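Local coordinates for DUF5624 domain-containing protein (Legionella pneumophila subsp. pneumophila, PDB 4JX2), which is of unknown function but is probably secreted, carries a DUF5624 domain, and combines many helices with a small mixed beta sheet, at residues N210-G215 against I221-V226; Q95-Q100 against S247-D252; R295-P300 against N331-A336. All coordinates share one frame; numbering follows the deposited sequence.

Interaction 1 is the buried one: it joins the end of helix 205-213 to the start of helix 223-247 through a slid-apart, near-parallel aromatic pair and a backbone hydrogen bond. It lies far from the other two, its centre about 42 Å from that of interaction 2 and 44 Å from that of interaction 3, across the middle of the chain. Those two are partly buried and meet the outermost strands of one mixed sheet, 96-101 and 296-298. Interaction 2 is small and mostly apolar, leucine on leucine; interaction 3 is polar, tyrosine on arginine. The second subunit touches interactions 1 and 3 but leaves the segments of interaction 2 alone.

Interaction 1: N210-G215 against I221-V226; sequences NDFLNG and IPYNNV
With CG swung anti to the backbone N in both F212 (chi1 173°) and Y223 (chi1 -159°), the two side chains run side by side, pointing the same way. Their rings are close to parallel, 24° apart, yet slid so far that they barely overlap. F212 CZ comes closest, with CE1 and CE2 beside it: it sits over one face of the tyrosine ring, toward the rim, 3.3 Å from Y223 CG. In return Y223 CB lies over the face of the phenylalanine, 3.9 Å from the F212 ring centroid, as a CH-pi contact. V226 CG1 packs on the opposite face of the tyrosine, which is thus held between two apolar groups. Beside the aromatic pair the backbones meet. N224 N gives a hydrogen bond of 3.2 Å to L213 O, while the P222 ring packs against the carbonyls of L213 and N214. G215 takes a positive phi, which lets the chain leave the helix and pass close to P222. Farther out, Y223 OH is hydrogen-bonded to I116 O, and N214 OD1 to N342 of the second subunit. The contact therefore closes the short connection between helices 205-213 and 223-247, with helices 119-131 and 175-197 packed against its aromatic pair.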
loop_
_atom_site.group_PDB
_atom_site.type_symbol
_atom_site.label_atom_id
_atom_site.label_comp_id
_atom_site.label_asym_id
_atom_site.label_seq_id
_atom_site.Cartn_x
_atom_site.Cartn_y
_atom_site.Cartn_z
ATOM N N ASN A 210 -15.199 4.682 -31.293
ATOM C CA ASN A 210 -16.337 4.441 -32.171
ATOM C C ASN A 210 -16.024 3.459 -33.318
ATOM O O ASN A 210 -16.844 2.581 -33.580
ATOM C CB ASN A 210 -16.828 5.780 -32.715
ATOM C CG ASN A 210 -18.054 5.721 -33.580
ATOM O OD1 ASN A 210 -19.185 5.655 -33.103
ATOM N ND2 ASN A 210 -17.854 5.807 -34.877
ATOM N N ASP A 211 -14.855 3.605 -33.991
ATOM C CA ASP A 211 -14.507 2.813 -35.184
ATOM C C ASP A 211 -13.965 1.426 -34.893
ATOM O O ASP A 211 -14.054 0.549 -35.763
ATOM C CB ASP A 211 -13.485 3.551 -36.069
ATOM C CG ASP A 211 -13.919 4.913 -36.564
ATOM O OD1 ASP A 211 -15.141 5.154 -36.651
ATOM O OD2 ASP A 211 -13.039 5.718 -36.919
ATOM N N PHE A 212 -13.385 1.224 -33.706
ATOM C CA PHE A 212 -12.727 -0.044 -33.393
ATOM C C PHE A 212 -13.182 -0.699 -32.056
ATOM O O PHE A 212 -13.717 -1.809 -32.082
ATOM C CB PHE A 212 -11.201 0.173 -33.399
ATOM C CG PHE A 212 -10.391 -1.005 -32.927
ATOM C CD1 PHE A 212 -10.338 -2.180 -33.673
ATOM C CD2 PHE A 212 -9.668 -0.940 -31.743
ATOM C CE1 PHE A 212 -9.577 -3.265 -33.240
ATOM C CE2 PHE A 212 -8.920 -2.041 -31.305
ATOM C CZ PHE A 212 -8.840 -3.172 -32.087
ATOM N N LEU A 213 -12.960 -0.038 -30.911
ATOM C CA LEU A 213 -13.287 -0.617 -29.610
ATOM C C LEU A 213 -14.758 -1.043 -29.497
ATOM O O LEU A 213 -15.028 -2.120 -28.979
ATOM C CB LEU A 213 -12.907 0.343 -28.465
ATOM C CG LEU A 213 -11.423 0.691 -28.341
ATOM C CD1 LEU A 213 -11.198 1.738 -27.278
ATOM C CD2 LEU A 213 -10.567 -0.545 -28.103
ATOM N N ASN A 214 -15.687 -0.241 -30.029
ATOM C CA ASN A 214 -17.136 -0.510 -29.975
ATOM C C ASN A 214 -17.633 -1.421 -31.095
ATOM O O ASN A 214 -18.778 -1.884 -31.050
ATOM C CB ASN A 214 -17.918 0.808 -30.019
ATOM C CG ASN A 214 -17.778 1.624 -28.768
ATOM O OD1 ASN A 214 -18.048 2.828 -28.768
ATOM N ND2 ASN A 214 -17.364 0.988 -27.670
ATOM N N GLY A 215 -16.776 -1.654 -32.076
ATOM C CA GLY A 215 -17.119 -2.458 -33.234
ATOM C C GLY A 215 -17.468 -1.564 -34.405
ATOM O O GLY A 215 -17.591 -0.331 -34.265
ATOM N N ILE A 221 -18.629 -7.605 -33.530
ATOM C CA ILE A 221 -18.280 -7.901 -32.140
ATOM C C ILE A 221 -17.259 -6.840 -31.711
ATOM O O ILE A 221 -16.183 -6.752 -32.313
ATOM C CB ILE A 221 -17.755 -9.344 -31.911
ATOM C CG1 ILE A 221 -18.773 -10.406 -32.371
ATOM C CG2 ILE A 221 -17.370 -9.549 -30.431
ATOM C CD1 ILE A 221 -18.119 -11.713 -32.877
ATOM N N PRO A 222 -17.565 -5.999 -30.703
ATOM C CA PRO A 222 -16.574 -4.986 -30.278
ATOM C C PRO A 222 -15.223 -5.595 -29.904
ATOM O O PRO A 222 -15.189 -6.719 -29.392
ATOM C CB PRO A 222 -17.217 -4.369 -29.028
ATOM C CG PRO A 222 -18.663 -4.632 -29.172
ATOM C CD PRO A 222 -18.795 -5.939 -29.887
ATOM N N TYR A 223 -14.113 -4.840 -30.091
ATOM C CA TYR A 223 -12.802 -5.303 -29.625
ATOM C C TYR A 223 -12.803 -5.344 -28.091
ATOM O O TYR A 223 -12.049 -6.122 -27.501
ATOM C CB TYR A 223 -11.630 -4.461 -30.150
ATOM C CG TYR A 223 -10.347 -5.251 -30.074
ATOM C CD1 TYR A 223 -10.033 -6.200 -31.046
ATOM C CD2 TYR A 223 -9.485 -5.122 -28.985
ATOM C CE1 TYR A 223 -8.885 -6.986 -30.948
ATOM C CE2 TYR A 223 -8.335 -5.908 -28.871
ATOM C CZ TYR A 223 -8.044 -6.840 -29.855
ATOM O OH TYR A 223 -6.912 -7.609 -29.767
ATOM N N ASN A 224 -13.687 -4.531 -27.455
ATOM C CA ASN A 224 -13.936 -4.514 -26.017
ATOM C C ASN A 224 -14.218 -5.948 -25.518
ATOM O O ASN A 224 -13.685 -6.337 -24.485
ATOM C CB ASN A 224 -15.132 -3.614 -25.718
ATOM C CG ASN A 224 -14.939 -2.110 -25.765
ATOM O OD1 ASN A 224 -13.883 -1.551 -25.491
ATOM N ND2 ASN A 224 -16.021 -1.403 -25.995
ATOM N N ASN A 225 -15.023 -6.750 -26.285
ATOM C CA ASN A 225 -15.345 -8.145 -25.954
ATOM C C ASN A 225 -14.096 -9.050 -26.064
ATOM O O ASN A 225 -13.918 -9.951 -25.235
ATOM C CB ASN A 225 -16.443 -8.665 -26.854
ATOM C CG ASN A 225 -17.823 -8.089 -26.608
ATOM O OD1 ASN A 225 -18.021 -6.875 -26.407
ATOM N ND2 ASN A 225 -18.823 -8.955 -26.710
ATOM N N VAL A 226 -13.223 -8.789 -27.053
ATOM C CA VAL A 226 -11.982 -9.538 -27.230
ATOM C C VAL A 226 -11.096 -9.269 -26.005
ATOM O O VAL A 226 -10.497 -10.204 -25.478
ATOM C CB VAL A 226 -11.271 -9.216 -28.577
ATOM C CG1 VAL A 226 -9.847 -9.751 -28.621
ATOM C CG2 VAL A 226 -12.063 -9.760 -29.743
#

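Interaction 2: Q95-Q100 against S247-D252; sequences QLKLKQ and SQLKID
L98 and L249 cross at about a right angle, and their methyl groups make the contact. L249 reaches across from the loop and divides its two branches between neighbouring residues of the strand. Its CD1 meets the leucine, 3.7 Å from L98 CD1 and 3.8 Å from L98 CB. Its CD2 turns to the residue before, lying 3.6 Å from K97 O and 4.1 Å from K97 CB. The chi1 of L249, -60°, puts CG anti to the carbonyl carbon and sends the fork toward the strand. On the other side K97 takes part through its CB and its backbone O. The contact is modest and mostly apolar, burying 134 Å² in all. Two successive strand residues can both present themselves to one leucine because K97 and L98 form a classic beta bulge opposite I89, and both have their CB directed toward the loop. Strand 96-101 is an outermost strand of the mixed sheet, paired with strand 86-90. L249 belongs to the loop that leads from helix 223-247 to strand 257-262 of the same sheet, and K245 of that helix packs beside L98.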
loop_
_atom_site.group_PDB
_atom_site.type_symbol
_atom_site.label_atom_id
_atom_site.label_comp_id
_atom_site.label_asym_id
_atom_site.label_seq_id
_atom_site.Cartn_x
_atom_site.Cartn_y
_atom_site.Cartn_z
ATOM N N GLN A 95 11.541 -26.162 3.939
ATOM C CA GLN A 95 11.605 -26.861 2.648
ATOM C C GLN A 95 10.555 -26.338 1.667
ATOM O O GLN A 95 9.393 -26.118 2.043
ATOM C CB GLN A 95 11.436 -28.385 2.823
ATOM C CG GLN A 95 12.474 -29.073 3.729
ATOM C CD GLN A 95 13.919 -28.862 3.314
ATOM O OE1 GLN A 95 14.732 -28.314 4.074
ATOM N NE2 GLN A 95 14.279 -29.316 2.111
ATOM N N LEU A 96 10.976 -26.154 0.400
ATOM C CA LEU A 96 10.123 -25.696 -0.700
ATOM C C LEU A 96 9.111 -26.785 -1.089
ATOM O O LEU A 96 9.498 -27.916 -1.411
ATOM C CB LEU A 96 10.993 -25.312 -1.904
ATOM C CG LEU A 96 10.307 -24.726 -3.128
ATOM C CD1 LEU A 96 9.690 -23.336 -2.849
ATOM C CD2 LEU A 96 11.286 -24.601 -4.242
ATOM N N LYS A 97 7.818 -26.442 -1.028
ATOM C CA LYS A 97 6.749 -27.380 -1.360
ATOM C C LYS A 97 6.162 -27.063 -2.728
ATOM O O LYS A 97 5.746 -27.984 -3.444
ATOM C CB LYS A 97 5.646 -27.384 -0.277
ATOM C CG LYS A 97 6.104 -27.869 1.115
ATOM C CD LYS A 97 6.768 -29.275 1.134
ATOM C CE LYS A 97 5.874 -30.438 0.733
ATOM N NZ LYS A 97 6.663 -31.642 0.354
ATOM N N LEU A 98 6.169 -25.766 -3.105
ATOM C CA LEU A 98 5.624 -25.268 -4.375
ATOM C C LEU A 98 6.314 -23.965 -4.788
ATOM O O LEU A 98 6.593 -23.117 -3.942
ATOM C CB LEU A 98 4.100 -25.037 -4.214
ATOM C CG LEU A 98 3.280 -24.661 -5.447
ATOM C CD1 LEU A 98 1.929 -25.328 -5.417
ATOM C CD2 LEU A 98 3.113 -23.131 -5.575
ATOM N N LYS A 99 6.560 -23.814 -6.099
ATOM C CA LYS A 99 7.115 -22.627 -6.752
ATOM C C LYS A 99 6.381 -22.501 -8.081
ATOM O O LYS A 99 6.554 -23.345 -8.954
ATOM C CB LYS A 99 8.646 -22.707 -6.911
ATOM C CG LYS A 99 9.264 -21.518 -7.649
ATOM C CD LYS A 99 10.772 -21.433 -7.405
ATOM C CE LYS A 99 11.594 -21.683 -8.642
ATOM N NZ LYS A 99 13.050 -21.469 -8.394
ATOM N N GLN A 100 5.515 -21.482 -8.209
ATOM C CA GLN A 100 4.716 -21.280 -9.417
ATOM C C GLN A 100 4.607 -19.799 -9.800
ATOM O O GLN A 100 4.283 -18.978 -8.960
ATOM C CB GLN A 100 3.306 -21.876 -9.193
ATOM C CG GLN A 100 2.321 -21.736 -10.357
ATOM C CD GLN A 100 2.504 -22.719 -11.479
ATOM O OE1 GLN A 100 3.149 -23.757 -11.336
ATOM N NE2 GLN A 100 1.881 -22.440 -12.611
ATOM N N SER A 247 -3.361 -28.389 -5.104
ATOM C CA SER A 247 -4.264 -29.473 -4.759
ATOM C C SER A 247 -3.508 -30.713 -4.316
ATOM O O SER A 247 -3.961 -31.401 -3.403
ATOM C CB SER A 247 -5.137 -29.817 -5.955
ATOM O OG SER A 247 -6.187 -28.871 -6.017
ATOM N N GLN A 248 -2.346 -30.977 -4.926
ATOM C CA GLN A 248 -1.499 -32.126 -4.608
ATOM C C GLN A 248 -0.749 -31.971 -3.249
ATOM O O GLN A 248 -0.110 -32.920 -2.800
ATOM C CB GLN A 248 -0.507 -32.365 -5.758
ATOM C CG GLN A 248 -1.154 -33.011 -6.981
ATOM C CD GLN A 248 -0.298 -32.920 -8.217
ATOM O OE1 GLN A 248 0.126 -31.840 -8.634
ATOM N NE2 GLN A 248 -0.066 -34.051 -8.869
ATOM N N LEU A 249 -0.837 -30.796 -2.602
ATOM C CA LEU A 249 -0.178 -30.494 -1.330
ATOM C C LEU A 249 -1.105 -30.633 -0.149
ATOM O O LEU A 249 -2.293 -30.351 -0.257
ATOM C CB LEU A 249 0.376 -29.051 -1.316
ATOM C CG LEU A 249 1.400 -28.660 -2.359
ATOM C CD1 LEU A 249 1.685 -27.206 -2.273
ATOM C CD2 LEU A 249 2.681 -29.413 -2.179
ATOM N N LYS A 250 -0.540 -30.972 1.006
ATOM C CA LYS A 250 -1.292 -31.055 2.248
ATOM C C LYS A 250 -1.148 -29.714 2.973
ATOM O O LYS A 250 -0.153 -29.520 3.679
ATOM C CB LYS A 250 -0.791 -32.240 3.107
ATOM N N ILE A 251 -2.085 -28.765 2.749
ATOM C CA ILE A 251 -1.995 -27.464 3.419
ATOM C C ILE A 251 -3.005 -27.383 4.564
ATOM O O ILE A 251 -4.197 -27.646 4.377
ATOM C CB ILE A 251 -2.123 -26.250 2.448
ATOM C CG1 ILE A 251 -0.929 -26.257 1.454
ATOM C CG2 ILE A 251 -2.202 -24.899 3.238
ATOM C CD1 ILE A 251 -1.053 -25.422 0.317
ATOM N N ASP A 252 -2.511 -27.009 5.751
ATOM C CA ASP A 252 -3.330 -26.794 6.941
ATOM C C ASP A 252 -3.729 -25.327 6.927
ATOM O O ASP A 252 -3.076 -24.489 7.567
ATOM C CB ASP A 252 -2.564 -27.193 8.218
ATOM C CG ASP A 252 -3.376 -27.132 9.500
ATOM O OD1 ASP A 252 -4.625 -27.295 9.432
ATOM O OD2 ASP A 252 -2.762 -26.974 10.579
#

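Interaction 3: R295-P300 against N331-A336; sequences RIYITP and NRRIIA. With SO4 (sulfate ion), chain P.
Y297 OH is gripped from two residues of one helix: R333 NE donates a hydrogen bond of 2.9 Å to it, with an angle of 149° at the hydrogen, and H330 ND1 is hydrogen-bonded to it as well. The tyrosine and R333 approach from opposite directions. Because the arginine chain is extended from CG to NE, it brings the guanidinium to the hydroxyl end of the ring, where OH lies at the guanidinium edge but tilted 17° out of its plane. Ring and guanidinium planes differ by 27°, and R333 NH2 comes obliquely to within 3.4 Å of Y297 CE1. W326 of the same helix meets the Y297 ring edge-to-face, so the tyrosine of strand 296-298, outermost in the sheet of this chain, is held by helix 315-339 through both its ring and its hydroxyl. The preceding arginine faces a different partner. R332 NH2 and NH1 bond to sulfate O2 at 3.1 and 3.2 Å, in the plane of the guanidinium, and NH2 has a weak bond to sulfate O3. N267 and L384 of the second subunit are hydrogen-bonded to the ion, probably from the crystallisation liquor. R333 thus ties helix to strand, its positive charge probably stabilising negative charge on the tyrosine oxygen, and pairs weakly with E379 of the second subunit; R332 shares an anion with that subunit.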
loop_
_atom_site.group_PDB
_atom_site.type_symbol
_atom_site.label_atom_id
_atom_site.label_comp_id
_atom_site.label_asym_id
_atom_site.label_seq_id
_atom_site.Cartn_x
_atom_site.Cartn_y
_atom_site.Cartn_z
ATOM N N ARG A 295 -5.064 -13.365 8.478
ATOM C CA ARG A 295 -3.818 -14.128 8.375
ATOM C C ARG A 295 -3.123 -13.854 7.022
ATOM O O ARG A 295 -2.041 -14.403 6.760
ATOM C CB ARG A 295 -4.104 -15.622 8.574
ATOM C CG ARG A 295 -4.597 -15.927 9.987
ATOM C CD ARG A 295 -4.674 -17.402 10.281
ATOM N NE ARG A 295 -3.352 -18.030 10.257
ATOM C CZ ARG A 295 -2.548 -18.127 11.308
ATOM N NH1 ARG A 295 -2.920 -17.642 12.486
ATOM N NH2 ARG A 295 -1.365 -18.713 11.193
ATOM N N ILE A 296 -3.738 -12.964 6.193
ATOM C CA ILE A 296 -3.286 -12.519 4.875
ATOM C C ILE A 296 -2.777 -11.090 4.987
ATOM O O ILE A 296 -3.569 -10.178 5.228
ATOM C CB ILE A 296 -4.425 -12.638 3.819
ATOM C CG1 ILE A 296 -4.979 -14.080 3.731
ATOM C CG2 ILE A 296 -3.953 -12.134 2.454
ATOM C CD1 ILE A 296 -6.378 -14.187 3.239
ATOM N N TYR A 297 -1.458 -10.882 4.805
ATOM C CA TYR A 297 -0.874 -9.542 4.920
ATOM C C TYR A 297 -0.250 -9.114 3.613
ATOM O O TYR A 297 0.497 -9.885 3.010
ATOM C CB TYR A 297 0.168 -9.482 6.069
ATOM C CG TYR A 297 -0.435 -9.699 7.445
ATOM C CD1 TYR A 297 -1.181 -8.701 8.068
ATOM C CD2 TYR A 297 -0.288 -10.913 8.110
ATOM C CE1 TYR A 297 -1.765 -8.905 9.316
ATOM C CE2 TYR A 297 -0.873 -11.131 9.357
ATOM C CZ TYR A 297 -1.595 -10.119 9.962
ATOM O OH TYR A 297 -2.189 -10.339 11.180
ATOM N N ILE A 298 -0.592 -7.895 3.154
ATOM C CA ILE A 298 0.002 -7.305 1.963
ATOM C C ILE A 298 1.151 -6.474 2.490
ATOM O O ILE A 298 0.912 -5.480 3.173
ATOM C CB ILE A 298 -0.993 -6.519 1.073
ATOM C CG1 ILE A 298 -2.166 -7.440 0.627
ATOM C CG2 ILE A 298 -0.247 -5.909 -0.148
ATOM C CD1 ILE A 298 -3.241 -6.779 -0.010
ATOM N N THR A 299 2.392 -6.931 2.249
ATOM C CA THR A 299 3.604 -6.307 2.762
ATOM C C THR A 299 4.469 -5.798 1.589
ATOM O O THR A 299 5.491 -6.422 1.269
ATOM C CB THR A 299 4.352 -7.311 3.663
ATOM O OG1 THR A 299 4.676 -8.463 2.888
ATOM C CG2 THR A 299 3.543 -7.714 4.899
ATOM N N PRO A 300 4.117 -4.638 0.964
ATOM C CA PRO A 300 4.874 -4.190 -0.218
ATOM C C PRO A 300 6.355 -3.855 0.027
ATOM O O PRO A 300 7.153 -3.886 -0.919
ATOM C CB PRO A 300 4.096 -2.959 -0.682
ATOM C CG PRO A 300 2.702 -3.202 -0.192
ATOM C CD PRO A 300 2.947 -3.766 1.182
ATOM N N ASN A 331 1.283 -10.193 15.701
ATOM C CA ASN A 331 1.500 -9.914 17.118
ATOM C C ASN A 331 0.927 -8.562 17.519
ATOM O O ASN A 331 0.355 -8.465 18.601
ATOM C CB ASN A 331 2.974 -10.018 17.490
ATOM C CG ASN A 331 3.311 -11.331 18.156
ATOM O OD1 ASN A 331 3.894 -12.244 17.565
ATOM N ND2 ASN A 331 2.905 -11.466 19.402
ATOM N N ARG A 332 1.025 -7.548 16.634
ATOM C CA ARG A 332 0.444 -6.218 16.858
ATOM C C ARG A 332 -1.125 -6.291 16.970
ATOM O O ARG A 332 -1.682 -5.564 17.801
ATOM C CB ARG A 332 0.890 -5.227 15.779
ATOM C CG ARG A 332 2.266 -4.667 16.049
ATOM C CD ARG A 332 2.896 -4.138 14.786
ATOM N NE ARG A 332 2.430 -2.791 14.448
ATOM C CZ ARG A 332 3.142 -1.679 14.632
ATOM N NH1 ARG A 332 4.364 -1.742 15.149
ATOM N NH2 ARG A 332 2.644 -0.501 14.286
ATOM N N ARG A 333 -1.821 -7.213 16.216
ATOM C CA ARG A 333 -3.285 -7.378 16.362
ATOM C C ARG A 333 -3.600 -7.902 17.729
ATOM O O ARG A 333 -4.547 -7.449 18.362
ATOM C CB ARG A 333 -3.902 -8.343 15.334
ATOM C CG ARG A 333 -3.875 -7.931 13.880
ATOM C CD ARG A 333 -4.769 -8.894 13.111
ATOM N NE ARG A 333 -4.602 -8.838 11.654
ATOM C CZ ARG A 333 -5.241 -7.982 10.864
ATOM N NH1 ARG A 333 -6.052 -7.065 11.384
ATOM N NH2 ARG A 333 -5.059 -8.020 9.549
ATOM N N ILE A 334 -2.815 -8.891 18.172
ATOM C CA ILE A 334 -2.978 -9.553 19.460
ATOM C C ILE A 334 -2.694 -8.565 20.595
ATOM O O ILE A 334 -3.496 -8.489 21.532
ATOM C CB ILE A 334 -2.104 -10.831 19.546
ATOM C CG1 ILE A 334 -2.537 -11.835 18.456
ATOM C CG2 ILE A 334 -2.168 -11.476 20.950
ATOM C CD1 ILE A 334 -1.543 -13.006 18.180
ATOM N N ILE A 335 -1.594 -7.777 20.494
ATOM C CA ILE A 335 -1.237 -6.792 21.515
ATOM C C ILE A 335 -2.354 -5.762 21.632
ATOM O O ILE A 335 -2.824 -5.531 22.736
ATOM C CB ILE A 335 0.158 -6.133 21.309
ATOM C CG1 ILE A 335 1.293 -7.176 21.518
ATOM C CG2 ILE A 335 0.358 -4.935 22.269
ATOM C CD1 ILE A 335 2.633 -6.854 20.709
ATOM N N ALA A 336 -2.818 -5.196 20.517
ATOM C CA ALA A 336 -3.887 -4.197 20.546
ATOM C C ALA A 336 -5.170 -4.724 21.212
ATOM O O ALA A 336 -5.724 -4.060 22.095
ATOM C CB ALA A 336 -4.196 -3.734 19.140
HETATM S S SO4 P . 4.790 2.114 13.421
HETATM O O1 SO4 P . 5.050 3.520 13.617
HETATM O O2 SO4 P . 5.117 1.366 14.642
HETATM O O3 SO4 P . 3.372 1.941 13.114
HETATM O O4 SO4 P . 5.630 1.644 12.310
#